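PDB 6Y1X: radical SAM domain protein from Methanothrix thermoacetophila, which probably acts as the radical SAM carbide synthase NifB, an iron-sulfur enzyme that builds the precursor of the nitrogenase iron-molybdenum cofactor. Local coordinates for residues E151-L165 with I204-T218. Numbering follows the deposited sequence. Where two conformers were deposited one is given.
With SF4 (iron/sulfur cluster), chain C.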
loop_
_atom_site.group_PDB
_atom_site.type_symbol
_atom_site.label_atom_id
_atom_site.label_comp_id
_atom_site.label_asym_id
_atom_site.label_seq_id
_atom_site.Cartn_x
_atom_site.Cartn_y
_atom_site.Cartn_z
ATOM N N GLU A 151 5.392 -15.315 -1.416
ATOM C CA GLU A 151 5.543 -16.591 -0.726
ATOM C C GLU A 151 6.026 -16.381 0.706
ATOM O O GLU A 151 5.563 -17.056 1.631
ATOM C CB GLU A 151 6.516 -17.487 -1.489
ATOM C CG GLU A 151 6.600 -18.904 -0.958
ATOM C CD GLU A 151 7.036 -19.904 -2.015
ATOM O OE1 GLU A 151 8.016 -19.619 -2.738
ATOM O OE2 GLU A 151 6.403 -20.976 -2.119
ATOM N N ASP A 152 6.956 -15.439 0.903
ATOM C CA ASP A 152 7.433 -15.125 2.247
ATOM C C ASP A 152 6.320 -14.535 3.101
ATOM O O ASP A 152 6.155 -14.907 4.269
ATOM C CB ASP A 152 8.612 -14.158 2.176
ATOM C CG ASP A 152 9.843 -14.783 1.566
ATOM O OD1 ASP A 152 9.860 -16.022 1.399
ATOM O OD2 ASP A 152 10.791 -14.033 1.246
ATOM N N LEU A 153 5.552 -13.600 2.533
ATOM C CA LEU A 153 4.470 -12.964 3.280
ATOM C C LEU A 153 3.457 -13.999 3.737
ATOM O O LEU A 153 2.993 -13.976 4.883
ATOM C CB LEU A 153 3.791 -11.910 2.409
ATOM C CG LEU A 153 4.597 -10.660 2.074
ATOM C CD1 LEU A 153 3.804 -9.774 1.129
ATOM C CD2 LEU A 153 4.976 -9.899 3.333
ATOM N N ASP A 154 3.066 -14.890 2.826
ATOM C CA ASP A 154 2.157 -15.976 3.170
ATOM C C ASP A 154 2.721 -16.849 4.273
ATOM O O ASP A 154 2.017 -17.204 5.223
ATOM C CB ASP A 154 1.918 -16.852 1.947
ATOM C CG ASP A 154 0.628 -17.653 2.025
ATOM O OD1 ASP A 154 -0.074 -17.580 3.053
ATOM O OD2 ASP A 154 0.345 -18.414 1.069
ATOM N N ARG A 155 4.002 -17.187 4.178
ATOM C CA ARG A 155 4.564 -18.133 5.133
ATOM C C ARG A 155 4.643 -17.496 6.522
ATOM O O ARG A 155 4.525 -18.196 7.531
ATOM C CB ARG A 155 5.921 -18.626 4.630
ATOM C CG ARG A 155 6.513 -19.810 5.379
ATOM C CD ARG A 155 7.855 -20.214 4.750
ATOM N NE ARG A 155 8.888 -19.206 4.984
ATOM C CZ ARG A 155 9.349 -18.244 4.190
ATOM N NH1 ARG A 155 8.903 -18.028 2.960
ATOM N NH2 ARG A 155 10.315 -17.482 4.680
ATOM N N ILE A 156 4.919 -16.179 6.599
ATOM C CA ILE A 156 4.987 -15.482 7.893
ATOM C C ILE A 156 3.626 -15.078 8.454
ATOM O O ILE A 156 3.567 -14.556 9.576
ATOM C CB ILE A 156 5.852 -14.202 7.871
ATOM C CG1 ILE A 156 5.172 -13.066 7.097
ATOM C CG2 ILE A 156 7.250 -14.493 7.338
ATOM C CD1 ILE A 156 6.084 -11.863 6.860
ATOM N N GLY A 157 2.535 -15.284 7.715
ATOM C CA GLY A 157 1.198 -15.049 8.235
ATOM C C GLY A 157 0.512 -13.748 7.859
ATOM O O GLY A 157 -0.529 -13.427 8.447
ATOM N N VAL A 158 1.043 -12.996 6.896
ATOM C CA VAL A 158 0.358 -11.795 6.429
ATOM C C VAL A 158 -0.932 -12.195 5.722
ATOM O O VAL A 158 -0.924 -13.034 4.812
ATOM C CB VAL A 158 1.282 -10.985 5.507
ATOM C CG1 VAL A 158 0.516 -9.866 4.811
ATOM C CG2 VAL A 158 2.452 -10.432 6.297
ATOM N N THR A 159 -2.053 -11.594 6.138
ATOM C CA THR A 159 -3.357 -11.913 5.566
ATOM C C THR A 159 -3.969 -10.771 4.770
ATOM O O THR A 159 -4.913 -11.006 4.009
ATOM C CB THR A 159 -4.356 -12.314 6.665
ATOM O OG1 THR A 159 -4.383 -11.302 7.681
ATOM C CG2 THR A 159 -3.980 -13.651 7.287
ATOM N N ASN A 160 -3.450 -9.557 4.909
ATOM C CA ASN A 160 -4.015 -8.376 4.275
ATOM C C ASN A 160 -2.875 -7.634 3.607
ATOM O O ASN A 160 -1.828 -7.420 4.224
ATOM C CB ASN A 160 -4.721 -7.470 5.291
ATOM C CG ASN A 160 -5.936 -8.123 5.920
ATOM O OD1 ASN A 160 -5.821 -9.103 6.659
ATOM N ND2 ASN A 160 -7.111 -7.574 5.637
ATOM N N ILE A 161 -3.090 -7.213 2.365
ATOM C CA ILE A 161 -2.046 -6.589 1.560
ATOM C C ILE A 161 -2.636 -5.384 0.850
ATOM O O ILE A 161 -3.710 -5.475 0.247
ATOM C CB ILE A 161 -1.442 -7.568 0.533
ATOM C CG1 ILE A 161 -0.699 -8.703 1.244
ATOM C CG2 ILE A 161 -0.498 -6.838 -0.411
ATOM C CD1 ILE A 161 -0.207 -9.780 0.305
ATOM N N THR A 162 -1.955 -4.250 0.944
ATOM C CA THR A 162 -2.326 -3.073 0.179
ATOM C C THR A 162 -1.300 -2.871 -0.922
ATOM O O THR A 162 -0.095 -2.832 -0.656
ATOM C CB THR A 162 -2.381 -1.835 1.076
ATOM O OG1 THR A 162 -3.532 -1.907 1.920
ATOM C CG2 THR A 162 -2.471 -0.568 0.228
ATOM N N VAL A 163 -1.773 -2.738 -2.154
ATOM C CA VAL A 163 -0.915 -2.432 -3.288
ATOM C C VAL A 163 -1.341 -1.070 -3.803
ATOM O O VAL A 163 -2.534 -0.835 -4.016
ATOM C CB VAL A 163 -1.024 -3.499 -4.395
ATOM C CG1 VAL A 163 -0.130 -3.141 -5.572
ATOM C CG2 VAL A 163 -0.704 -4.883 -3.845
ATOM N N THR A 164 -0.380 -0.186 -4.035
ATOM C CA THR A 164 -0.688 1.093 -4.662
ATOM C C THR A 164 -0.546 0.933 -6.169
ATOM O O THR A 164 0.557 0.716 -6.681
ATOM C CB THR A 164 0.197 2.210 -4.120
ATOM O OG1 THR A 164 -0.121 2.425 -2.740
ATOM C CG2 THR A 164 -0.071 3.515 -4.881
ATOM N N LEU A 165 -1.666 1.041 -6.874
ATOM C CA LEU A 165 -1.735 0.812 -8.311
ATOM C C LEU A 165 -2.306 2.075 -8.937
ATOM O O LEU A 165 -3.498 2.364 -8.788
ATOM C CB LEU A 165 -2.593 -0.409 -8.639
ATOM C CG LEU A 165 -2.719 -0.815 -10.105
ATOM C CD1 LEU A 165 -1.361 -1.162 -10.680
ATOM C CD2 LEU A 165 -3.659 -1.994 -10.229
ATOM N N ILE A 204 -0.602 -9.173 -7.410
ATOM C CA ILE A 204 -1.995 -9.133 -6.974
ATOM C C ILE A 204 -2.679 -10.456 -7.285
ATOM O O ILE A 204 -3.380 -11.029 -6.441
ATOM C CB ILE A 204 -2.726 -7.949 -7.633
ATOM C CG1 ILE A 204 -2.233 -6.624 -7.045
ATOM C CG2 ILE A 204 -4.238 -8.094 -7.499
ATOM C CD1 ILE A 204 -2.695 -5.408 -7.817
ATOM N N GLU A 205 -2.497 -10.950 -8.508
ATOM C CA GLU A 205 -3.073 -12.237 -8.882
ATOM C C GLU A 205 -2.622 -13.338 -7.927
ATOM O O GLU A 205 -3.433 -14.153 -7.471
ATOM C CB GLU A 205 -2.683 -12.568 -10.324
ATOM C CG GLU A 205 -3.105 -13.939 -10.809
ATOM C CD GLU A 205 -2.761 -14.146 -12.273
ATOM O OE1 GLU A 205 -2.215 -13.206 -12.892
ATOM O OE2 GLU A 205 -3.026 -15.246 -12.803
ATOM N N GLU A 206 -1.324 -13.372 -7.606
ATOM C CA GLU A 206 -0.813 -14.423 -6.733
ATOM C C GLU A 206 -1.320 -14.244 -5.305
ATOM O O GLU A 206 -1.629 -15.229 -4.623
ATOM C CB GLU A 206 0.715 -14.451 -6.777
ATOM C CG GLU A 206 1.343 -15.552 -5.934
ATOM C CD GLU A 206 0.902 -16.952 -6.355
ATOM O OE1 GLU A 206 0.533 -17.142 -7.535
ATOM O OE2 GLU A 206 0.932 -17.866 -5.505
ATOM N N ALA A 207 -1.368 -12.998 -4.822
ATOM C CA ALA A 207 -1.923 -12.732 -3.499
ATOM C C ALA A 207 -3.372 -13.192 -3.408
ATOM O O ALA A 207 -3.774 -13.826 -2.423
ATOM C CB ALA A 207 -1.810 -11.241 -3.172
ATOM N N VAL A 208 -4.170 -12.899 -4.438
ATOM C CA VAL A 208 -5.567 -13.329 -4.447
ATOM C C VAL A 208 -5.655 -14.851 -4.474
ATOM O O VAL A 208 -6.456 -15.453 -3.746
ATOM C CB VAL A 208 -6.323 -12.686 -5.623
ATOM C CG1 VAL A 208 -7.672 -13.359 -5.827
ATOM C CG2 VAL A 208 -6.522 -11.197 -5.364
ATOM N N ARG A 209 -4.827 -15.500 -5.301
ATOM C CA ARG A 209 -4.850 -16.961 -5.358
ATOM C C ARG A 209 -4.556 -17.568 -3.993
ATOM O O ARG A 209 -5.109 -18.617 -3.650
ATOM C CB ARG A 209 -3.848 -17.461 -6.403
ATOM C CG ARG A 209 -3.886 -18.968 -6.654
ATOM C CD ARG A 209 -2.683 -19.450 -7.476
ATOM N NE ARG A 209 -1.413 -19.416 -6.752
ATOM C CZ ARG A 209 -1.021 -20.340 -5.878
ATOM N NH1 ARG A 209 -1.794 -21.386 -5.620
ATOM N NH2 ARG A 209 0.152 -20.224 -5.268
ATOM N N ARG A 210 -3.704 -16.919 -3.197
ATOM C CA ARG A 210 -3.341 -17.401 -1.874
ATOM C C ARG A 210 -4.329 -16.944 -0.807
ATOM O O ARG A 210 -4.002 -16.982 0.386
ATOM C CB ARG A 210 -1.920 -16.967 -1.512
ATOM C CG ARG A 210 -0.858 -17.624 -2.373
ATOM C CD ARG A 210 0.499 -16.971 -2.195
ATOM N NE ARG A 210 1.534 -17.705 -2.919
ATOM C CZ ARG A 210 2.298 -18.647 -2.382
ATOM N NH1 ARG A 210 2.147 -18.985 -1.108
ATOM N NH2 ARG A 210 3.209 -19.258 -3.124
ATOM N N LYS A 211 -5.508 -16.479 -1.229
ATOM C CA LYS A 211 -6.608 -16.114 -0.335
ATOM C C LYS A 211 -6.254 -14.935 0.570
ATOM O O LYS A 211 -6.789 -14.810 1.674
ATOM C CB LYS A 211 -7.068 -17.315 0.497
ATOM C CG LYS A 211 -7.639 -18.456 -0.337
ATOM C CD LYS A 211 -8.196 -19.566 0.540
ATOM N N LYS A 212 -5.363 -14.058 0.112
ATOM C CA LYS A 212 -5.078 -12.826 0.832
ATOM C C LYS A 212 -6.143 -11.785 0.518
ATOM O O LYS A 212 -6.715 -11.761 -0.574
ATOM C CB LYS A 212 -3.698 -12.265 0.475
ATOM C CG LYS A 212 -2.554 -13.252 0.612
ATOM C CD LYS A 212 -2.552 -13.894 1.982
ATOM C CE LYS A 212 -1.479 -14.959 2.075
ATOM N NZ LYS A 212 -1.458 -15.616 3.411
ATOM N N ILE A 213 -6.417 -10.927 1.492
ATOM C CA ILE A 213 -7.375 -9.845 1.311
ATOM C C ILE A 213 -6.609 -8.647 0.776
ATOM O O ILE A 213 -5.715 -8.120 1.446
ATOM C CB ILE A 213 -8.084 -9.499 2.627
ATOM C CG1 ILE A 213 -8.634 -10.770 3.282
ATOM C CG2 ILE A 213 -9.186 -8.477 2.380
ATOM C CD1 ILE A 213 -9.568 -11.556 2.390
ATOM N N VAL A 214 -6.952 -8.218 -0.433
ATOM C CA VAL A 214 -6.177 -7.222 -1.158
ATOM C C VAL A 214 -6.947 -5.911 -1.210
ATOM O O VAL A 214 -8.113 -5.878 -1.622
ATOM C CB VAL A 214 -5.823 -7.707 -2.571
ATOM C CG1 VAL A 214 -5.090 -6.603 -3.349
ATOM C CG2 VAL A 214 -4.980 -8.965 -2.487
ATOM N N LYS A 215 -6.286 -4.838 -0.792
ATOM C CA LYS A 215 -6.766 -3.477 -0.973
ATOM C C LYS A 215 -5.869 -2.777 -1.983
ATOM O O LYS A 215 -4.647 -2.923 -1.938
ATOM C CB LYS A 215 -6.774 -2.733 0.364
ATOM C CG LYS A 215 -6.801 -1.215 0.287
ATOM C CD LYS A 215 -7.144 -0.641 1.661
ATOM C CE LYS A 215 -6.550 0.739 1.878
ATOM N NZ LYS A 215 -5.074 0.682 2.069
ATOM N N VAL A 216 -6.469 -2.024 -2.898
ATOM C CA VAL A 216 -5.698 -1.278 -3.883
ATOM C C VAL A 216 -5.892 0.204 -3.607
ATOM O O VAL A 216 -7.029 0.688 -3.541
ATOM C CB VAL A 216 -6.095 -1.648 -5.317
ATOM C CG1 VAL A 216 -5.560 -0.602 -6.297
ATOM C CG2 VAL A 216 -5.550 -3.026 -5.644
ATOM N N ASN A 217 -4.785 0.914 -3.404
ATOM C CA ASN A 217 -4.789 2.366 -3.363
ATOM C C ASN A 217 -4.550 2.916 -4.760
ATOM O O ASN A 217 -3.741 2.377 -5.518
ATOM C CB ASN A 217 -3.685 2.893 -2.445
ATOM C CG ASN A 217 -3.908 2.556 -0.990
ATOM O OD1 ASN A 217 -5.021 2.248 -0.560
ATOM N ND2 ASN A 217 -2.841 2.645 -0.209
ATOM N N THR A 218 -5.224 4.016 -5.083
ATOM C CA THR A 218 -4.920 4.768 -6.295
ATOM C C THR A 218 -4.836 6.241 -5.941
ATOM O O THR A 218 -5.770 6.790 -5.347
ATOM C CB THR A 218 -5.978 4.562 -7.387
ATOM O OG1 THR A 218 -6.029 3.181 -7.761
ATOM C CG2 THR A 218 -5.660 5.416 -8.618
HETATM FE FE1 SF4 C . -2.455 0.223 4.973
HETATM FE FE2 SF4 C . -4.197 0.014 7.053
HETATM FE FE3 SF4 C . -1.529 0.295 7.501
HETATM FE FE4 SF4 C . -2.512 -2.068 6.483
HETATM S S1 SF4 C . -2.938 -1.181 8.563
HETATM S S2 SF4 C . -0.638 -0.939 5.774
HETATM S S3 SF4 C . -4.199 -1.267 5.142
HETATM S S4 SF4 C . -2.917 1.853 6.532
#
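Thr162 and Lys215, paired across two parallel strands, lie side by side, pointing the same way, beside the iron-sulfur cluster. In one of its two conformers, Lys215 bends only at its last torsion (chi4 -72°), which sets NZ 3.0 Å from Thr162 OG1 in a hydrogen bond; a second bond from NZ reaches Asn217 OD1. Thr162 OG1 itself lies 3.4 Å from sulfur S3 of the cluster. Asn217 crosses Thr162 at about a right angle, its ND2 3.3 Å from the CG2 methyl, and its OD1 also accepts a bond from Asn245. Glu75, a ligand of this cluster, lies close to both Lys215 and Asn217.

Beneath these side chains, strands 160-164 and 213-218 exchange a regular parallel ladder from Ile213 N to Thr159 O through Leu165 N to Asn217 O. They are neighbours in the parallel sheet of the radical SAM domain, a partial TIM barrel, whose inner face carries Asn160, Thr162 and Thr164. Helix 189-209 packs on the outer face: Ile161 CD1 meets Ala207 CB at 4.1 Å, and Val163 CG2 meets Ile204 CG1 at 4.0 Å.

At the N-terminal end of the ladder, Arg210 and Lys212 divide the two carboxylate oxygens of Asp154. Arg210, extended from CG to NE, brings NH1 to the anti lone pair of Asp154 OD2 at 2.9 Å, the carboxylate turned 86° to the guanidinium. Glu151 CA and CB lie over one guanidinium face, near its rim, OE2 making a long salt bridge to NH2; NE donates to Glu206 OE2, out of the plane. Lys212, bent at chi2 (-52°), donates NZ to Val158 O at 3.0 Å; its salt bridge to Asp154 OD1 is modelled implausibly short, its length doubtful. The turn after helix 146-156 is thus tied to the residue leading into strand 213-220.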